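Local coordinates for putative oxidoreductase (Mycobacterium avium, PDB 3QHA), which probably works as an NAD(P)-dependent dehydrogenase of the 3-hydroxyisobutyrate and 6-phosphogluconate dehydrogenase type, acting on alcohol groups of a substrate not yet identified, at residues 71-85 and 99-111. Sequence-based numbering, arbitrary orientation.
Sequences ADLIHITVLDDAQVR and TVIAIHSTISDTT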
loop_
_atom_site.group_PDB
_atom_site.type_symbol
_atom_site.label_atom_id
_atom_site.label_comp_id
_atom_site.label_asym_id
_atom_site.label_seq_id
_atom_site.Cartn_x
_atom_site.Cartn_y
_atom_site.Cartn_z
ATOM N N ALA B 71 24.194 -19.063 23.839
ATOM C CA ALA B 71 24.076 -17.634 23.529
ATOM C C ALA B 71 23.153 -16.892 24.494
ATOM O O ALA B 71 22.299 -17.496 25.143
ATOM C CB ALA B 71 23.592 -17.443 22.096
ATOM N N ASP B 72 23.334 -15.575 24.569
ATOM C CA ASP B 72 22.534 -14.716 25.449
ATOM C C ASP B 72 21.158 -14.415 24.861
ATOM O O ASP B 72 20.174 -14.316 25.597
ATOM C CB ASP B 72 23.248 -13.385 25.706
ATOM C CG ASP B 72 24.611 -13.562 26.346
ATOM O OD1 ASP B 72 25.590 -13.004 25.807
ATOM O OD2 ASP B 72 24.705 -14.255 27.380
ATOM N N LEU B 73 21.105 -14.239 23.542
ATOM C CA LEU B 73 19.864 -13.905 22.842
ATOM C C LEU B 73 19.719 -14.810 21.627
ATOM O O LEU B 73 20.500 -14.717 20.679
ATOM C CB LEU B 73 19.867 -12.432 22.423
ATOM C CG LEU B 73 18.704 -11.926 21.560
ATOM C CD1 LEU B 73 17.353 -12.178 22.221
ATOM C CD2 LEU B 73 18.884 -10.450 21.259
ATOM N N ILE B 74 18.713 -15.676 21.664
ATOM C CA ILE B 74 18.553 -16.735 20.674
ATOM C C ILE B 74 17.334 -16.456 19.811
ATOM O O ILE B 74 16.215 -16.396 20.314
ATOM C CB ILE B 74 18.374 -18.107 21.355
ATOM C CG1 ILE B 74 19.591 -18.437 22.221
ATOM C CG2 ILE B 74 18.154 -19.200 20.314
ATOM C CD1 ILE B 74 19.343 -19.551 23.208
ATOM N N HIS B 75 17.562 -16.298 18.511
ATOM C CA HIS B 75 16.500 -15.995 17.560
ATOM C C HIS B 75 15.993 -17.274 16.897
ATOM O O HIS B 75 16.789 -18.136 16.509
ATOM C CB HIS B 75 17.021 -15.042 16.488
ATOM C CG HIS B 75 17.489 -13.724 17.022
ATOM N ND1 HIS B 75 16.639 -12.659 17.227
ATOM C CD2 HIS B 75 18.723 -13.292 17.375
ATOM C CE1 HIS B 75 17.326 -11.631 17.692
ATOM N NE2 HIS B 75 18.593 -11.989 17.793
ATOM N N ILE B 76 14.672 -17.395 16.762
ATOM C CA ILE B 76 14.061 -18.572 16.140
ATOM C C ILE B 76 13.116 -18.173 15.005
ATOM O O ILE B 76 12.151 -17.437 15.219
ATOM C CB ILE B 76 13.274 -19.409 17.173
ATOM C CG1 ILE B 76 14.209 -19.956 18.253
ATOM C CG2 ILE B 76 12.542 -20.567 16.490
ATOM C CD1 ILE B 76 13.473 -20.596 19.411
ATOM N N THR B 77 13.411 -18.664 13.803
ATOM C CA THR B 77 12.542 -18.502 12.640
ATOM C C THR B 77 12.406 -19.848 11.942
ATOM O O THR B 77 13.291 -20.251 11.188
ATOM C CB THR B 77 13.111 -17.469 11.641
ATOM O OG1 THR B 77 13.300 -16.213 12.299
ATOM C CG2 THR B 77 12.168 -17.280 10.454
ATOM N N VAL B 78 11.300 -20.543 12.207
ATOM C CA VAL B 78 11.044 -21.867 11.624
ATOM C C VAL B 78 9.623 -21.928 11.039
ATOM O O VAL B 78 8.946 -20.903 10.952
ATOM C CB VAL B 78 11.297 -22.995 12.659
ATOM C CG1 VAL B 78 12.779 -23.067 13.007
ATOM C CG2 VAL B 78 10.455 -22.781 13.913
ATOM N N LEU B 79 9.177 -23.116 10.635
ATOM C CA LEU B 79 7.989 -23.249 9.790
ATOM C C LEU B 79 6.662 -22.895 10.464
ATOM O O LEU B 79 5.850 -22.172 9.886
ATOM C CB LEU B 79 7.898 -24.674 9.230
ATOM N N ASP B 80 6.445 -23.410 11.677
ATOM C CA ASP B 80 5.127 -23.353 12.324
ATOM C C ASP B 80 5.214 -23.473 13.853
ATOM O O ASP B 80 6.306 -23.652 14.396
ATOM C CB ASP B 80 4.221 -24.453 11.742
ATOM C CG ASP B 80 4.824 -25.858 11.868
ATOM O OD1 ASP B 80 5.569 -26.128 12.834
ATOM O OD2 ASP B 80 4.533 -26.705 10.996
ATOM N N ASP B 81 4.069 -23.372 14.537
ATOM C CA ASP B 81 4.015 -23.480 16.009
ATOM C C ASP B 81 4.705 -24.730 16.520
ATOM O O ASP B 81 5.571 -24.655 17.392
ATOM C CB ASP B 81 2.571 -23.533 16.525
ATOM C CG ASP B 81 1.880 -22.201 16.469
ATOM O OD1 ASP B 81 1.531 -21.663 17.544
ATOM O OD2 ASP B 81 1.685 -21.691 15.347
ATOM N N ALA B 82 4.291 -25.876 15.984
ATOM C CA ALA B 82 4.784 -27.173 16.442
ATOM C C ALA B 82 6.305 -27.190 16.512
ATOM O O ALA B 82 6.879 -27.652 17.497
ATOM C CB ALA B 82 4.282 -28.286 15.531
ATOM N N GLN B 83 6.949 -26.670 15.470
ATOM C CA GLN B 83 8.411 -26.611 15.409
ATOM C C GLN B 83 9.000 -25.581 16.377
ATOM O O GLN B 83 10.069 -25.814 16.945
ATOM C CB GLN B 83 8.886 -26.335 13.976
ATOM C CG GLN B 83 8.922 -27.581 13.099
ATOM C CD GLN B 83 9.241 -27.278 11.641
ATOM O OE1 GLN B 83 10.082 -26.428 11.338
ATOM N NE2 GLN B 83 8.573 -27.982 10.730
ATOM N N VAL B 84 8.316 -24.452 16.566
ATOM C CA VAL B 84 8.754 -23.457 17.546
ATOM C C VAL B 84 8.755 -24.070 18.945
ATOM O O VAL B 84 9.745 -23.972 19.669
ATOM C CB VAL B 84 7.872 -22.185 17.536
ATOM C CG1 VAL B 84 8.197 -21.296 18.734
ATOM C CG2 VAL B 84 8.061 -21.414 16.233
ATOM N N ARG B 85 7.647 -24.716 19.306
ATOM C CA ARG B 85 7.533 -25.397 20.597
ATOM C C ARG B 85 8.666 -26.400 20.830
ATOM O O ARG B 85 9.204 -26.479 21.933
ATOM C CB ARG B 85 6.170 -26.091 20.724
ATOM C CG ARG B 85 5.028 -25.124 20.998
ATOM C CD ARG B 85 3.663 -25.750 20.771
ATOM N NE ARG B 85 2.601 -24.746 20.865
ATOM C CZ ARG B 85 2.068 -24.295 22.001
ATOM N NH1 ARG B 85 2.476 -24.755 23.182
ATOM N NH2 ARG B 85 1.109 -23.377 21.956
ATOM N N THR B 99 18.735 -16.090 29.892
ATOM C CA THR B 99 18.718 -16.167 28.429
ATOM C C THR B 99 17.395 -15.654 27.867
ATOM O O THR B 99 16.337 -15.878 28.459
ATOM C CB THR B 99 18.920 -17.619 27.939
ATOM O OG1 THR B 99 20.190 -18.110 28.387
ATOM C CG2 THR B 99 18.863 -17.696 26.415
ATOM N N VAL B 100 17.462 -14.968 26.727
ATOM C CA VAL B 100 16.267 -14.513 26.021
ATOM C C VAL B 100 16.090 -15.294 24.722
ATOM O O VAL B 100 17.048 -15.496 23.975
ATOM C CB VAL B 100 16.334 -13.011 25.686
ATOM C CG1 VAL B 100 15.026 -12.549 25.050
ATOM C CG2 VAL B 100 16.639 -12.191 26.938
ATOM N N ILE B 101 14.860 -15.731 24.464
ATOM C CA ILE B 101 14.515 -16.395 23.213
ATOM C C ILE B 101 13.517 -15.525 22.460
ATOM O O ILE B 101 12.443 -15.221 22.984
ATOM C CB ILE B 101 13.899 -17.783 23.459
ATOM C CG1 ILE B 101 14.867 -18.657 24.264
ATOM C CG2 ILE B 101 13.555 -18.455 22.131
ATOM C CD1 ILE B 101 14.397 -20.084 24.456
ATOM N N ALA B 102 13.881 -15.126 21.241
ATOM C CA ALA B 102 13.028 -14.293 20.394
ATOM C C ALA B 102 12.455 -15.105 19.235
ATOM O O ALA B 102 13.203 -15.629 18.414
ATOM C CB ALA B 102 13.816 -13.105 19.863
ATOM N N ILE B 103 11.128 -15.193 19.167
ATOM C CA ILE B 103 10.446 -15.942 18.109
ATOM C C ILE B 103 9.952 -14.996 17.010
ATOM O O ILE B 103 9.158 -14.092 17.270
ATOM C CB ILE B 103 9.255 -16.739 18.667
ATOM C CG1 ILE B 103 9.698 -17.621 19.839
ATOM C CG2 ILE B 103 8.636 -17.604 17.575
ATOM C CD1 ILE B 103 8.547 -18.232 20.611
ATOM N N HIS B 104 10.425 -15.214 15.783
ATOM C CA HIS B 104 10.119 -14.328 14.655
ATOM C C HIS B 104 9.139 -14.911 13.635
ATOM O O HIS B 104 8.564 -14.169 12.839
ATOM C CB HIS B 104 11.407 -13.951 13.929
ATOM C CG HIS B 104 12.442 -13.335 14.816
ATOM N ND1 HIS B 104 12.261 -12.117 15.435
ATOM C CD2 HIS B 104 13.671 -13.765 15.181
ATOM C CE1 HIS B 104 13.335 -11.825 16.147
ATOM N NE2 HIS B 104 14.204 -12.809 16.010
ATOM N N SER B 105 8.957 -16.228 13.638
ATOM C CA SER B 105 8.060 -16.871 12.676
ATOM C C SER B 105 6.642 -16.969 13.228
ATOM O O SER B 105 6.394 -16.657 14.395
ATOM C CB SER B 105 8.584 -18.252 12.296
ATOM O OG SER B 105 8.846 -19.033 13.447
ATOM N N THR B 106 5.717 -17.405 12.380
ATOM C CA THR B 106 4.306 -17.408 12.725
ATOM C C THR B 106 3.986 -18.357 13.880
ATOM O O THR B 106 4.353 -19.533 13.861
ATOM C CB THR B 106 3.431 -17.760 11.512
ATOM O OG1 THR B 106 3.697 -16.833 10.449
ATOM C CG2 THR B 106 1.954 -17.693 11.878
ATOM N N ILE B 107 3.315 -17.806 14.888
ATOM C CA ILE B 107 2.767 -18.571 16.000
ATOM C C ILE B 107 1.382 -18.016 16.343
ATOM O O ILE B 107 1.037 -16.899 15.950
ATOM C CB ILE B 107 3.687 -18.522 17.247
ATOM C CG1 ILE B 107 3.928 -17.074 17.707
ATOM C CG2 ILE B 107 5.009 -19.220 16.956
ATOM C CD1 ILE B 107 4.958 -16.943 18.817
ATOM N N SER B 108 0.583 -18.811 17.048
ATOM C CA SER B 108 -0.675 -18.330 17.618
ATOM C C SER B 108 -0.316 -17.405 18.777
ATOM O O SER B 108 0.770 -17.536 19.346
ATOM C CB SER B 108 -1.522 -19.504 18.113
ATOM O OG SER B 108 -0.904 -20.147 19.217
ATOM N N ASP B 109 -1.199 -16.473 19.135
ATOM C CA ASP B 109 -0.859 -15.520 20.206
ATOM C C ASP B 109 -0.794 -16.175 21.596
ATOM O O ASP B 109 -0.058 -15.704 22.463
ATOM C CB ASP B 109 -1.764 -14.271 20.198
ATOM C CG ASP B 109 -3.192 -14.558 20.633
ATOM O OD1 ASP B 109 -3.748 -13.743 21.401
ATOM O OD2 ASP B 109 -3.761 -15.582 20.203
ATOM N N THR B 110 -1.531 -17.266 21.798
ATOM C CA THR B 110 -1.452 -18.013 23.059
ATOM C C THR B 110 -0.160 -18.831 23.191
ATOM O O THR B 110 0.251 -19.152 24.303
ATOM C CB THR B 110 -2.678 -18.930 23.270
ATOM O OG1 THR B 110 -3.055 -19.530 22.026
ATOM C CG2 THR B 110 -3.854 -18.133 23.822
ATOM N N THR B 111 0.482 -19.158 22.069
ATOM C CA THR B 111 1.737 -19.917 22.096
ATOM C C THR B 111 2.839 -19.159 22.832
ATOM O O THR B 111 3.570 -19.744 23.631
ATOM C CB THR B 111 2.230 -20.263 20.672
ATOM O OG1 THR B 111 1.335 -21.208 20.075
ATOM C CG2 THR B 111 3.631 -20.858 20.706
#
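Asp81 and Thr111 meet through a 2.6 Å hydrogen bond from Thr111 OG1 to Asp81 OD1, which the hydroxyl reaches nearly along the carboxylate's C-O axis. The same oxygen takes the backbone N-H of Ser108 at 3.0 Å on its syn lone pair, and the 176° angle at the hydrogen shows a straight bond. Two donors thus grip one oxygen, which should restrict the carboxylate's rotation. Arg85, extended from CG to NE, lays one guanidinium face over Thr111 CG2, while its NH2 makes a weak bond to Thr111 OG1.

Beneath these polar groups the methyls of Val84 part company: CG1, anti to the backbone N, lies 3.6 Å from Ile103 CD1 and CG2 packs on Ile107 CG2. On the sheet face that carries Ile103, Ile76 CD1 presses on Ile101 CG2 at 3.5 Å, closer than usual carbon contact, and Val87, Val88 and Leu91 of helix 81-92 cover Ile76. That helix makes the beta-alpha-beta crossover between parallel neighbours 73-76 and 100-103, part of the Rossmann-type nucleotide-binding fold; the axes of these strand segments approach to 4.7 Å with 21° between their directions, and Asp72 O, Ile74 N and O, and Ile76 N and O pair in turn with Val100 N and O, Ala102 N and O, and His104 N.

On the other face, which carries Leu73 and Ala102, the ring of His75 meets that of His104 rim to rim, planes 18° apart. His75 ND1 and His104 NE2 are hydrogen-bonded at 2.7 Å, either could be the donor, and each lies near the other ring's plane. His104 ND1 bonds to Ala129 O, and Trp164 stands roughly perpendicular to both rings. Past the strand ends, Val78 N donates to Ser105 OG at 3.1 Å, the hydroxyl being turned between backbone N and carbonyl carbon.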